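Local coordinates for aminotransferase (Neisseria meningitidis Z2491, PDB 3JTX), which probably transfers amino groups between amino acids and keto acids, using a pyridoxal phosphate cofactor bound covalently to a lysine, at residues 66-71 with 282-287; 173-178 with 205-210; 238-243 with 255-260; 326-331 with 372-377. All coordinates share one frame; numbering follows the deposited sequence.

Contact 1: 66-71 with 282-287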
loop_
_atom_site.group_PDB
_atom_site.type_symbol
_atom_site.label_atom_id
_atom_site.label_comp_id
_atom_site.label_asym_id
_atom_site.label_seq_id
_atom_site.Cartn_x
_atom_site.Cartn_y
_atom_site.Cartn_z
ATOM N N ALA A 66 -12.420 3.214 1.614
ATOM C CA ALA A 66 -13.211 2.490 2.607
ATOM C C ALA A 66 -13.724 1.135 2.105
ATOM O O ALA A 66 -14.166 0.309 2.898
ATOM C CB ALA A 66 -14.396 3.365 3.091
ATOM N N GLY A 67 -13.678 0.908 0.792
ATOM C CA GLY A 67 -14.151 -0.351 0.214
ATOM C C GLY A 67 -15.645 -0.374 -0.014
ATOM O O GLY A 67 -16.373 0.499 0.447
ATOM N N LEU A 68 -16.104 -1.390 -0.734
ATOM C CA LEU A 68 -17.521 -1.535 -1.042
ATOM C C LEU A 68 -18.311 -1.884 0.212
ATOM O O LEU A 68 -17.847 -2.673 1.038
ATOM C CB LEU A 68 -17.711 -2.648 -2.071
ATOM C CG LEU A 68 -17.223 -2.364 -3.485
ATOM C CD1 LEU A 68 -17.278 -3.653 -4.324
ATOM C CD2 LEU A 68 -18.026 -1.231 -4.133
ATOM N N PRO A 69 -19.522 -1.333 0.345
ATOM C CA PRO A 69 -20.341 -1.767 1.464
ATOM C C PRO A 69 -20.433 -3.291 1.584
ATOM O O PRO A 69 -20.374 -3.833 2.686
ATOM C CB PRO A 69 -21.720 -1.188 1.130
ATOM C CG PRO A 69 -21.455 0.010 0.299
ATOM C CD PRO A 69 -20.192 -0.289 -0.469
ATOM N N GLU A 70 -20.582 -3.984 0.456
ATOM C CA GLU A 70 -20.745 -5.438 0.485
ATOM C C GLU A 70 -19.473 -6.186 0.926
ATOM O O GLU A 70 -19.571 -7.268 1.487
ATOM C CB GLU A 70 -21.319 -5.984 -0.849
ATOM C CG GLU A 70 -20.535 -5.644 -2.113
ATOM C CD GLU A 70 -21.039 -4.388 -2.839
ATOM O OE1 GLU A 70 -21.318 -3.358 -2.176
ATOM O OE2 GLU A 70 -21.164 -4.440 -4.085
ATOM N N LEU A 71 -18.285 -5.614 0.727
ATOM C CA LEU A 71 -17.082 -6.230 1.312
ATOM C C LEU A 71 -17.045 -6.045 2.830
ATOM O O LEU A 71 -16.751 -6.989 3.561
ATOM C CB LEU A 71 -15.787 -5.698 0.681
ATOM C CG LEU A 71 -14.471 -6.129 1.346
ATOM C CD1 LEU A 71 -14.370 -7.660 1.380
ATOM C CD2 LEU A 71 -13.275 -5.492 0.617
ATOM N N VAL A 282 -10.388 -7.423 -6.691
ATOM C CA VAL A 282 -9.846 -8.031 -5.471
ATOM C C VAL A 282 -10.868 -8.008 -4.323
ATOM O O VAL A 282 -10.972 -8.981 -3.553
ATOM C CB VAL A 282 -8.533 -7.362 -5.055
ATOM C CG1 VAL A 282 -8.039 -7.913 -3.725
ATOM C CG2 VAL A 282 -7.473 -7.580 -6.163
ATOM N N GLN A 283 -11.646 -6.928 -4.229
ATOM C CA GLN A 283 -12.754 -6.879 -3.288
ATOM C C GLN A 283 -13.792 -7.985 -3.550
ATOM O O GLN A 283 -14.279 -8.624 -2.616
ATOM C CB GLN A 283 -13.454 -5.523 -3.310
ATOM C CG GLN A 283 -12.589 -4.343 -2.838
ATOM C CD GLN A 283 -13.438 -3.105 -2.591
ATOM O OE1 GLN A 283 -14.438 -3.168 -1.865
ATOM N NE2 GLN A 283 -13.037 -1.970 -3.180
ATOM N N ARG A 284 -14.108 -8.212 -4.822
ATOM C CA ARG A 284 -15.066 -9.255 -5.191
ATOM C C ARG A 284 -14.550 -10.662 -4.822
ATOM O O ARG A 284 -15.294 -11.492 -4.290
ATOM C CB ARG A 284 -15.391 -9.192 -6.683
ATOM C CG ARG A 284 -15.961 -7.856 -7.151
ATOM C CD ARG A 284 -17.432 -7.722 -6.909
ATOM N NE ARG A 284 -17.904 -6.424 -7.376
ATOM C CZ ARG A 284 -18.897 -5.735 -6.830
ATOM N NH1 ARG A 284 -19.570 -6.213 -5.782
ATOM N NH2 ARG A 284 -19.215 -4.549 -7.325
ATOM N N ALA A 285 -13.291 -10.922 -5.152
ATOM C CA ALA A 285 -12.639 -12.184 -4.817
ATOM C C ALA A 285 -12.624 -12.374 -3.300
ATOM O O ALA A 285 -12.801 -13.491 -2.801
ATOM C CB ALA A 285 -11.214 -12.192 -5.385
ATOM N N SER A 286 -12.452 -11.274 -2.567
ATOM C CA SER A 286 -12.387 -11.308 -1.108
ATOM C C SER A 286 -13.746 -11.590 -0.476
ATOM O O SER A 286 -13.832 -12.369 0.473
ATOM C CB SER A 286 -11.803 -9.994 -0.562
ATOM O OG SER A 286 -10.505 -9.760 -1.121
ATOM N N ILE A 287 -14.801 -10.978 -1.006
ATOM C CA ILE A 287 -16.172 -11.305 -0.588
ATOM C C ILE A 287 -16.423 -12.811 -0.746
ATOM O O ILE A 287 -16.882 -13.486 0.195
ATOM C CB ILE A 287 -17.221 -10.506 -1.397
ATOM C CG1 ILE A 287 -17.194 -9.027 -1.007
ATOM C CG2 ILE A 287 -18.642 -11.055 -1.146
ATOM C CD1 ILE A 287 -17.890 -8.092 -2.019
HETATM O O HOH W 1 -21.418 -2.804 -6.190
#

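Contact 2: 173-178 with 205-210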
loop_
_atom_site.group_PDB
_atom_site.type_symbol
_atom_site.label_atom_id
_atom_site.label_comp_id
_atom_site.label_asym_id
_atom_site.label_seq_id
_atom_site.Cartn_x
_atom_site.Cartn_y
_atom_site.Cartn_z
ATOM N N PHE A 173 1.398 -4.633 20.787
ATOM C CA PHE A 173 1.033 -5.703 19.838
ATOM C C PHE A 173 0.733 -7.011 20.576
ATOM O O PHE A 173 1.441 -7.369 21.522
ATOM C CB PHE A 173 2.181 -6.020 18.889
ATOM C CG PHE A 173 2.459 -4.961 17.880
ATOM C CD1 PHE A 173 1.584 -4.746 16.835
ATOM C CD2 PHE A 173 3.614 -4.200 17.961
ATOM C CE1 PHE A 173 1.848 -3.773 15.880
ATOM C CE2 PHE A 173 3.890 -3.230 16.999
ATOM C CZ PHE A 173 3.001 -3.027 15.966
ATOM N N VAL A 174 -0.303 -7.711 20.136
ATOM C CA VAL A 174 -0.535 -9.116 20.487
ATOM C C VAL A 174 -0.561 -9.934 19.191
ATOM O O VAL A 174 -1.119 -9.502 18.193
ATOM C CB VAL A 174 -1.861 -9.301 21.268
ATOM C CG1 VAL A 174 -2.192 -10.806 21.458
ATOM C CG2 VAL A 174 -1.805 -8.581 22.596
ATOM N N CYS A 175 0.102 -11.084 19.177
ATOM C CA CYS A 175 0.069 -11.962 18.014
ATOM C C CYS A 175 -0.535 -13.278 18.478
ATOM O O CYS A 175 0.096 -14.018 19.241
ATOM C CB CYS A 175 1.469 -12.163 17.435
ATOM S SG CYS A 175 1.498 -13.123 15.894
ATOM N N SER A 176 -1.772 -13.539 18.057
ATOM C CA SER A 176 -2.565 -14.662 18.576
ATOM C C SER A 176 -3.484 -15.240 17.508
ATOM O O SER A 176 -4.388 -14.545 17.059
ATOM C CB SER A 176 -3.407 -14.202 19.762
ATOM O OG SER A 176 -4.102 -15.293 20.349
ATOM N N PRO A 177 -3.255 -16.502 17.079
ATOM C CA PRO A 177 -2.149 -17.401 17.465
ATOM C C PRO A 177 -0.782 -16.806 17.187
ATOM O O PRO A 177 -0.605 -16.113 16.185
ATOM C CB PRO A 177 -2.355 -18.629 16.574
ATOM C CG PRO A 177 -3.816 -18.609 16.255
ATOM C CD PRO A 177 -4.215 -17.176 16.183
ATOM N N ASN A 178 0.187 -17.117 18.039
ATOM C CA ASN A 178 1.503 -16.519 17.928
ATOM C C ASN A 178 2.386 -17.202 16.880
ATOM O O ASN A 178 2.344 -18.419 16.690
ATOM C CB ASN A 178 2.197 -16.541 19.288
ATOM C CG ASN A 178 3.492 -15.770 19.285
ATOM O OD1 ASN A 178 4.576 -16.347 19.115
ATOM N ND2 ASN A 178 3.396 -14.460 19.468
ATOM N N ALA A 205 -3.207 -3.577 19.341
ATOM C CA ALA A 205 -3.262 -4.066 17.979
ATOM C C ALA A 205 -3.019 -5.577 18.024
ATOM O O ALA A 205 -1.933 -6.034 18.429
ATOM C CB ALA A 205 -2.207 -3.339 17.085
ATOM N N SER A 206 -4.041 -6.343 17.643
ATOM C CA SER A 206 -3.995 -7.794 17.694
ATOM C C SER A 206 -3.907 -8.415 16.297
ATOM O O SER A 206 -4.835 -8.309 15.495
ATOM C CB SER A 206 -5.211 -8.332 18.444
ATOM O OG SER A 206 -5.063 -9.713 18.711
ATOM N N ASP A 207 -2.775 -9.067 16.036
ATOM C CA ASP A 207 -2.473 -9.717 14.763
ATOM C C ASP A 207 -3.008 -11.144 14.810
ATOM O O ASP A 207 -2.438 -12.022 15.472
ATOM C CB ASP A 207 -0.967 -9.678 14.524
ATOM C CG ASP A 207 -0.540 -10.283 13.191
ATOM O OD1 ASP A 207 -1.340 -10.974 12.519
ATOM O OD2 ASP A 207 0.643 -10.063 12.840
ATOM N N GLU A 208 -4.127 -11.355 14.133
ATOM C CA GLU A 208 -4.873 -12.613 14.211
ATOM C C GLU A 208 -4.907 -13.425 12.912
ATOM O O GLU A 208 -5.825 -14.233 12.691
ATOM C CB GLU A 208 -6.288 -12.322 14.729
ATOM C CG GLU A 208 -6.225 -11.816 16.165
ATOM C CD GLU A 208 -7.558 -11.427 16.790
ATOM O OE1 GLU A 208 -8.637 -11.617 16.175
ATOM O OE2 GLU A 208 -7.491 -10.924 17.932
ATOM N N CYS A 209 -3.874 -13.277 12.089
ATOM C CA CYS A 209 -3.874 -13.904 10.766
ATOM C C CYS A 209 -3.864 -15.437 10.801
ATOM O O CYS A 209 -4.199 -16.068 9.794
ATOM C CB CYS A 209 -2.698 -13.375 9.929
ATOM S SG CYS A 209 -2.852 -11.592 9.604
ATOM N N TYR A 210 -3.493 -16.045 11.936
ATOM C CA TYR A 210 -3.545 -17.531 12.059
ATOM C C TYR A 210 -4.841 -18.042 12.693
ATOM O O TYR A 210 -4.948 -19.228 13.010
ATOM C CB TYR A 210 -2.325 -18.077 12.825
ATOM C CG TYR A 210 -1.031 -17.852 12.078
ATOM C CD1 TYR A 210 -0.595 -18.755 11.107
ATOM C CD2 TYR A 210 -0.258 -16.710 12.313
ATOM C CE1 TYR A 210 0.589 -18.535 10.406
ATOM C CE2 TYR A 210 0.918 -16.479 11.608
ATOM C CZ TYR A 210 1.340 -17.390 10.662
ATOM O OH TYR A 210 2.508 -17.169 9.969
HETATM O O HOH W 2 -2.245 -14.752 14.398
#

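Contact 3: 238-243 with 255-260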
loop_
_atom_site.group_PDB
_atom_site.type_symbol
_atom_site.label_atom_id
_atom_site.label_comp_id
_atom_site.label_asym_id
_atom_site.label_seq_id
_atom_site.Cartn_x
_atom_site.Cartn_y
_atom_site.Cartn_z
ATOM N N LEU A 238 -8.046 -2.824 18.115
ATOM C CA LEU A 238 -8.123 -3.103 16.695
ATOM C C LEU A 238 -7.576 -4.502 16.444
ATOM O O LEU A 238 -6.491 -4.831 16.907
ATOM C CB LEU A 238 -7.304 -2.103 15.899
ATOM C CG LEU A 238 -7.815 -0.658 15.809
ATOM C CD1 LEU A 238 -6.726 0.182 15.134
ATOM C CD2 LEU A 238 -9.166 -0.556 15.051
HETATM N N MSE A 239 -8.338 -5.321 15.723
HETATM C CA MSE A 239 -7.833 -6.587 15.231
HETATM C C MSE A 239 -7.390 -6.423 13.779
HETATM O O MSE A 239 -8.018 -5.705 13.004
HETATM C CB MSE A 239 -8.916 -7.664 15.330
HETATM C CG MSE A 239 -10.018 -7.483 14.329
HETATM SE SE MSE A 239 -11.290 -8.943 14.187
HETATM C CE MSE A 239 -10.356 -10.296 13.429
ATOM N N PHE A 240 -6.302 -7.096 13.420
ATOM C CA PHE A 240 -5.771 -7.096 12.070
ATOM C C PHE A 240 -5.810 -8.533 11.587
ATOM O O PHE A 240 -5.303 -9.448 12.268
ATOM C CB PHE A 240 -4.318 -6.593 12.077
ATOM C CG PHE A 240 -4.186 -5.165 12.402
ATOM C CD1 PHE A 240 -4.276 -4.718 13.720
ATOM C CD2 PHE A 240 -3.974 -4.233 11.390
ATOM C CE1 PHE A 240 -4.162 -3.404 14.021
ATOM C CE2 PHE A 240 -3.855 -2.885 11.693
ATOM C CZ PHE A 240 -3.951 -2.464 13.014
ATOM N N THR A 241 -6.453 -8.770 10.448
ATOM C CA THR A 241 -6.418 -10.092 9.875
ATOM C C THR A 241 -6.309 -10.089 8.364
ATOM O O THR A 241 -6.273 -9.028 7.740
ATOM C CB THR A 241 -7.559 -10.977 10.383
ATOM O OG1 THR A 241 -7.236 -12.339 10.076
ATOM C CG2 THR A 241 -8.928 -10.585 9.771
ATOM N N SER A 242 -6.248 -11.289 7.786
ATOM C CA SER A 242 -5.823 -11.468 6.438
ATOM C C SER A 242 -6.372 -12.755 5.866
ATOM O O SER A 242 -6.645 -13.704 6.601
ATOM C CB SER A 242 -4.286 -11.530 6.479
ATOM O OG SER A 242 -3.724 -11.865 5.275
ATOM N N LEU A 243 -6.511 -12.784 4.544
ATOM C CA LEU A 243 -6.838 -14.006 3.804
ATOM C C LEU A 243 -5.595 -14.859 3.483
ATOM O O LEU A 243 -5.726 -15.948 2.947
ATOM C CB LEU A 243 -7.568 -13.656 2.494
ATOM C CG LEU A 243 -8.984 -13.077 2.603
ATOM C CD1 LEU A 243 -9.482 -12.561 1.222
ATOM C CD2 LEU A 243 -9.965 -14.106 3.193
ATOM N N GLY A 255 -6.985 -8.247 3.462
ATOM C CA GLY A 255 -7.488 -8.553 4.778
ATOM C C GLY A 255 -8.417 -7.446 5.234
ATOM O O GLY A 255 -8.998 -6.717 4.412
ATOM N N PHE A 256 -8.559 -7.314 6.544
ATOM C CA PHE A 256 -9.293 -6.193 7.112
ATOM C C PHE A 256 -8.801 -5.880 8.507
ATOM O O PHE A 256 -8.137 -6.703 9.124
ATOM C CB PHE A 256 -10.815 -6.423 7.091
ATOM C CG PHE A 256 -11.315 -7.514 8.010
ATOM C CD1 PHE A 256 -11.591 -7.258 9.344
ATOM C CD2 PHE A 256 -11.545 -8.796 7.523
ATOM C CE1 PHE A 256 -12.092 -8.265 10.179
ATOM C CE2 PHE A 256 -12.052 -9.803 8.343
ATOM C CZ PHE A 256 -12.327 -9.536 9.671
ATOM N N VAL A 257 -9.107 -4.665 8.955
ATOM C CA VAL A 257 -8.891 -4.220 10.324
ATOM C C VAL A 257 -10.281 -3.908 10.892
ATOM O O VAL A 257 -11.164 -3.439 10.171
ATOM C CB VAL A 257 -7.950 -3.010 10.392
ATOM C CG1 VAL A 257 -8.514 -1.806 9.608
ATOM C CG2 VAL A 257 -7.669 -2.626 11.840
ATOM N N ALA A 258 -10.501 -4.225 12.160
ATOM C CA ALA A 258 -11.814 -4.017 12.784
ATOM C C ALA A 258 -11.686 -3.633 14.250
ATOM O O ALA A 258 -10.768 -4.078 14.940
ATOM C CB ALA A 258 -12.672 -5.269 12.651
ATOM N N GLY A 259 -12.619 -2.822 14.730
ATOM C CA GLY A 259 -12.596 -2.366 16.111
ATOM C C GLY A 259 -13.024 -0.916 16.221
ATOM O O GLY A 259 -13.918 -0.470 15.492
ATOM N N ASP A 260 -12.366 -0.194 17.124
ATOM C CA ASP A 260 -12.726 1.165 17.542
ATOM C C ASP A 260 -13.034 2.059 16.344
ATOM O O ASP A 260 -12.132 2.405 15.565
ATOM C CB ASP A 260 -11.551 1.742 18.355
ATOM C CG ASP A 260 -11.854 3.083 18.985
ATOM O OD1 ASP A 260 -12.666 3.839 18.423
ATOM O OD2 ASP A 260 -11.237 3.391 20.033
#

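Contact 4: 326-331 with 372-377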
loop_
_atom_site.group_PDB
_atom_site.type_symbol
_atom_site.label_atom_id
_atom_site.label_comp_id
_atom_site.label_asym_id
_atom_site.label_seq_id
_atom_site.Cartn_x
_atom_site.Cartn_y
_atom_site.Cartn_z
ATOM N N SER A 326 -1.980 -22.325 14.677
ATOM C CA SER A 326 -0.935 -22.026 13.677
ATOM C C SER A 326 -0.367 -23.309 13.069
ATOM O O SER A 326 -0.710 -24.408 13.507
ATOM C CB SER A 326 0.205 -21.159 14.216
ATOM O OG SER A 326 1.280 -21.949 14.717
ATOM N N PHE A 327 0.454 -23.134 12.029
ATOM C CA PHE A 327 1.152 -24.245 11.382
ATOM C C PHE A 327 2.618 -24.392 11.799
ATOM O O PHE A 327 3.403 -25.060 11.108
ATOM C CB PHE A 327 0.953 -24.249 9.837
ATOM C CG PHE A 327 1.324 -22.968 9.113
ATOM C CD1 PHE A 327 2.596 -22.414 9.199
ATOM C CD2 PHE A 327 0.405 -22.367 8.251
ATOM C CE1 PHE A 327 2.930 -21.279 8.476
ATOM C CE2 PHE A 327 0.729 -21.222 7.538
ATOM C CZ PHE A 327 1.997 -20.679 7.647
ATOM N N TYR A 328 2.978 -23.832 12.952
ATOM C CA TYR A 328 4.343 -23.952 13.476
ATOM C C TYR A 328 4.435 -24.936 14.621
ATOM O O TYR A 328 3.488 -25.075 15.415
ATOM C CB TYR A 328 4.861 -22.598 13.964
ATOM C CG TYR A 328 4.850 -21.560 12.889
ATOM C CD1 TYR A 328 5.743 -21.628 11.813
ATOM C CD2 TYR A 328 3.952 -20.513 12.936
ATOM C CE1 TYR A 328 5.727 -20.657 10.809
ATOM C CE2 TYR A 328 3.925 -19.542 11.941
ATOM C CZ TYR A 328 4.810 -19.607 10.890
ATOM O OH TYR A 328 4.732 -18.639 9.896
ATOM N N ILE A 329 5.568 -25.636 14.678
ATOM C CA ILE A 329 6.009 -26.330 15.871
ATOM C C ILE A 329 7.226 -25.528 16.391
ATOM O O ILE A 329 8.204 -25.321 15.666
ATOM C CB ILE A 329 6.431 -27.773 15.575
ATOM C CG1 ILE A 329 5.238 -28.594 15.057
ATOM C CG2 ILE A 329 6.996 -28.424 16.823
ATOM C CD1 ILE A 329 5.604 -30.024 14.707
ATOM N N TRP A 330 7.133 -25.054 17.629
ATOM C CA TRP A 330 8.229 -24.341 18.300
ATOM C C TRP A 330 8.960 -25.392 19.123
ATOM O O TRP A 330 8.631 -25.640 20.289
ATOM C CB TRP A 330 7.613 -23.201 19.134
ATOM C CG TRP A 330 8.500 -22.198 19.849
ATOM C CD1 TRP A 330 8.397 -21.828 21.179
ATOM C CD2 TRP A 330 9.517 -21.362 19.287
ATOM N NE1 TRP A 330 9.299 -20.842 21.469
ATOM C CE2 TRP A 330 10.010 -20.544 20.333
ATOM C CE3 TRP A 330 10.074 -21.234 18.008
ATOM C CZ2 TRP A 330 11.045 -19.619 20.139
ATOM C CZ3 TRP A 330 11.117 -20.321 17.818
ATOM C CH2 TRP A 330 11.573 -19.512 18.868
ATOM N N LEU A 331 9.952 -26.024 18.504
ATOM C CA LEU A 331 10.567 -27.219 19.053
ATOM C C LEU A 331 11.717 -26.906 20.019
ATOM O O LEU A 331 12.711 -26.267 19.650
ATOM C CB LEU A 331 11.064 -28.119 17.915
ATOM C CG LEU A 331 11.639 -29.465 18.372
ATOM C CD1 LEU A 331 10.520 -30.345 18.958
ATOM C CD2 LEU A 331 12.368 -30.189 17.237
ATOM N N TYR A 372 15.272 -22.987 20.938
ATOM C CA TYR A 372 14.125 -23.434 20.144
ATOM C C TYR A 372 14.424 -23.284 18.673
ATOM O O TYR A 372 15.212 -22.433 18.308
ATOM C CB TYR A 372 12.893 -22.576 20.452
ATOM C CG TYR A 372 12.335 -22.842 21.820
ATOM C CD1 TYR A 372 11.359 -23.813 22.016
ATOM C CD2 TYR A 372 12.797 -22.139 22.926
ATOM C CE1 TYR A 372 10.856 -24.078 23.282
ATOM C CE2 TYR A 372 12.288 -22.395 24.204
ATOM C CZ TYR A 372 11.328 -23.371 24.370
ATOM O OH TYR A 372 10.829 -23.641 25.631
ATOM N N VAL A 373 13.795 -24.121 17.843
ATOM C CA VAL A 373 13.745 -23.892 16.407
ATOM C C VAL A 373 12.294 -23.823 15.963
ATOM O O VAL A 373 11.430 -24.547 16.485
ATOM C CB VAL A 373 14.512 -24.978 15.582
ATOM C CG1 VAL A 373 15.990 -24.940 15.895
ATOM C CG2 VAL A 373 13.932 -26.414 15.810
ATOM N N ARG A 374 12.013 -22.936 15.017
ATOM C CA ARG A 374 10.711 -22.912 14.394
ATOM C C ARG A 374 10.679 -23.875 13.199
ATOM O O ARG A 374 11.523 -23.819 12.312
ATOM C CB ARG A 374 10.313 -21.497 13.961
ATOM C CG ARG A 374 8.842 -21.390 13.636
ATOM C CD ARG A 374 8.505 -20.094 13.000
ATOM N NE ARG A 374 9.096 -19.929 11.688
ATOM C CZ ARG A 374 9.029 -18.807 10.973
ATOM N NH1 ARG A 374 8.378 -17.751 11.440
ATOM N NH2 ARG A 374 9.591 -18.742 9.775
ATOM N N ILE A 375 9.686 -24.764 13.201
ATOM C CA ILE A 375 9.409 -25.679 12.092
ATOM C C ILE A 375 8.011 -25.360 11.571
ATOM O O ILE A 375 7.059 -25.331 12.356
ATOM C CB ILE A 375 9.430 -27.159 12.589
ATOM C CG1 ILE A 375 10.814 -27.540 13.096
ATOM C CG2 ILE A 375 9.025 -28.114 11.503
ATOM C CD1 ILE A 375 10.843 -28.833 13.963
ATOM N N ALA A 376 7.893 -25.089 10.270
ATOM C CA ALA A 376 6.610 -24.827 9.616
ATOM C C ALA A 376 6.174 -26.079 8.876
ATOM O O ALA A 376 6.938 -26.607 8.080
ATOM C CB ALA A 376 6.734 -23.633 8.627
ATOM N N LEU A 377 4.956 -26.550 9.133
ATOM C CA LEU A 377 4.412 -27.720 8.446
ATOM C C LEU A 377 3.590 -27.289 7.222
ATOM O O LEU A 377 2.373 -27.503 7.148
ATOM C CB LEU A 377 3.577 -28.569 9.415
ATOM C CG LEU A 377 4.325 -29.164 10.630
ATOM C CD1 LEU A 377 3.432 -30.140 11.399
ATOM C CD2 LEU A 377 5.636 -29.838 10.247
#

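Contact 1: 66-71 with 282-287
Over one face of the Arg284 guanidinium sits a methyl of Leu68, its CD1 3.6 Å from Arg284 CZ and displaced toward the rim of the group, while the carboxylate of Glu70 and water 1 gather at the edge. Glu70 OE2 takes the salt bridge from Arg284 NH1 at 2.9 Å, on the anti side of the carboxylate, and the two planes are turned 47° against each other. Water 1 lies in the guanidinium plane and closes a small ring, giving a hydrogen to Glu70 OE2 and accepting one from Arg284 NH2. In Glu70, CG stands between the backbone N and the carbonyl carbon (chi1 56°), which puts Glu70 CG 3.6 Å from Ile287 CD1; a bend at chi2 then swings the carboxylate to Arg284. The flat amide of Gln283 works on the backbone instead. Its OE1 receives the N-H of Leu68, the N-cap residue of helix 69-82, at 2.7 Å and 172°, in the carbonyl plane and on a lone pair. Gln283 NE2 is held by Met278 O, which fixes the amide's rotation. Leu71 crosses the Gln283 chain at about a right angle, CD2 3.7 Å from Gln283 CG, and its CD1 rests 3.9 Å from Ile287 CG1. Gly67 suits its place because its backbone angles would jam a side chain against the preceding carbonyl. Arg284 NE has a second carboxylate in Glu58, so two acids balance the guanidinium charge and fix its orientation, while Gln283 ties the start of helix 69-82 to helix 280-291 without any charge.

Contact 2: 173-178 with 205-210
Val174 is gripped on both its polar backbone atoms by the neighbouring strand: Val174 N gives its hydrogen to Ala205 O at 2.9 Å, and Val174 O accepts from Asp207 N at 2.8 Å. A third bond, Ser176 N to Asp207 O at 3.1 Å, carries the parallel pairing just past the end of the strand. Water 2 then takes over where the chains part: it donates to Pro177 O and Asp207 O and accepts from Tyr210 N, so one water bridges three backbone groups, Asp207 O taking it as a second donor. Pro177 follows a cis peptide bond, and its rigid apolar ring rests on the tyrosine's CB and backbone carbonyl, Pro177 CG lying 3.8 Å from Tyr210 CB and 3.5 Å from Tyr210 O. On the other face of the sheet from Phe173, Cys175 and Asp207, Ser206 OG gives its hydrogen to Glu208 OE2 at 2.8 Å, a short polar link between neighbours along the chain.

Asp207 shares its face of the sheet with Phe173 and Cys175. Its OD2 bonds to N1 of the pyridoxal phosphate group on Lys245 and to Tyr133 OH, while Tyr210 OH bonds to the cofactor's O3 and to Tyr328 OH. An aspartate at N1 would favour a protonated pyridine, as in other enzymes of this fold.

The two strands belong to the beta-alpha-beta unit completed by helix 187-200, with strand 237-242 pairing on the far edge of 203-207, strand 122-127 on that of 169-175, and helix 100-111 packing on Phe173 and Asp207.

Contact 3: 238-243 with 255-260
Met239 and Ala258 form a hydrogen-bonded antiparallel pair, with Met239 N to Ala258 O at 2.8 Å and Ala258 N to Met239 O at 3.0 Å, and Thr241 and Phe256 repeat the pattern. The second pair is uneven: Thr241 N points almost straight at Phe256 O (174° at the hydrogen), whereas Phe256 N comes to Thr241 O from well above the carbonyl plane. There the chains draw together, with Ser242 CA only 3.7 Å from Gly255 CA. A side chain at 255 would collide with Thr241 O and Ser242 CA, so glycine fits; at Gly259 the reason is instead its own backbone angles.

On the Thr241 and Phe256 face the threonine methyl CG2 lies over the Phe256 ring, 3.7 Å from its centroid, a CH-pi contact. Phe256 takes the position between backbone N and carbonyl carbon (chi1 68°), which folds its ring back beside Thr241. Met239, a selenomethionine here, adds an oblique Met-aromatic contact, SE 4.1 Å from Phe256 CE1, and its CG packs on Ala258 CB. The opposite face has its own CH-pi contact: Val257 CG2 stands 3.9 Å from the centroid of the Phe240 ring, the two side chains lying side by side. Leu238, beside this pair, brings its CD2 4.1 Å from Val257 CG2.

Helix 69-82 and Trp290 cover Phe256, while helix 100-111 covers Phe240. Ser242 OG bonds to Ser244 OG and to the cofactor phosphate oxygen OP2 on Lys245. An antiparallel strand next to the parallel ones, with the cofactor lysine soon after the strand it pairs with, is characteristic of the large domain of fold type I pyridoxal phosphate enzymes.

Contact 4: 326-331 with 372-377
Tyr372 carries its CB over the centre of the Trp330 six-membered ring, 3.5 Å from the centroid in a CH-pi contact. Its CG then reaches Trp330 CE2 and NE1, CD1 lies 3.7 Å from Trp330 NE1, and CE1 nears Trp330 CD1, so the phenol ring ends stacked on the five-membered ring, offset, with planes 6° apart. With CG anti to the backbone N (chi1 -174°), Trp330 lies with its indole against Tyr372; Phe154 meets it edge-to-face.

On the same face as Trp330, Arg374 crosses the Tyr328 ring obliquely, CD 3.4 Å from Tyr328 CD1. Tyr328 CE1 lies over one face of the guanidinium, the two planes 17° apart. On the other face Ile329 packs on helix 294-314, Leu331 and Val373 on helix 338-349, and Ile375 CD1 meets Leu331 CD2 at 3.9 Å. Five backbone bonds join the strands, ending at Leu377 N to Phe327 O.

Arg374 NH2 bonds to His36 O and forms a salt bridge to a bound MES, probably from the crystallisation liquor, and NH1 bonds to Asn179 OD1. The aromatic backing and these acceptors orient a positive charge, consistent with the arginine that binds substrate carboxylates in related aminotransferases.

Overall arrangement
Contacts 2 and 3 are successive parts of one mixed sheet, their centres 10 Å apart; Ser206 O and Phe240 N, 2.8 Å apart, join strands 203-207 and 237-242. Both supply groups to the cofactor on Lys245, contact 2 at the pyridine ring and contact 3 at the phosphate. Contact 4, in the separate antiparallel sheet, reaches contact 2 through the Tyr210 OH to Tyr328 OH pair at 2.7 Å, consistent with Arg374 and its bound MES lying at the substrate side of the cofactor. Contact 1 is peripheral, its centre about 33 Å from that of contact 4, yet Ser286 OG touches Leu243 CD1 of contact 3 at 3.8 Å, so helix 280-291 meets the end of strand 237-242, just before Lys245.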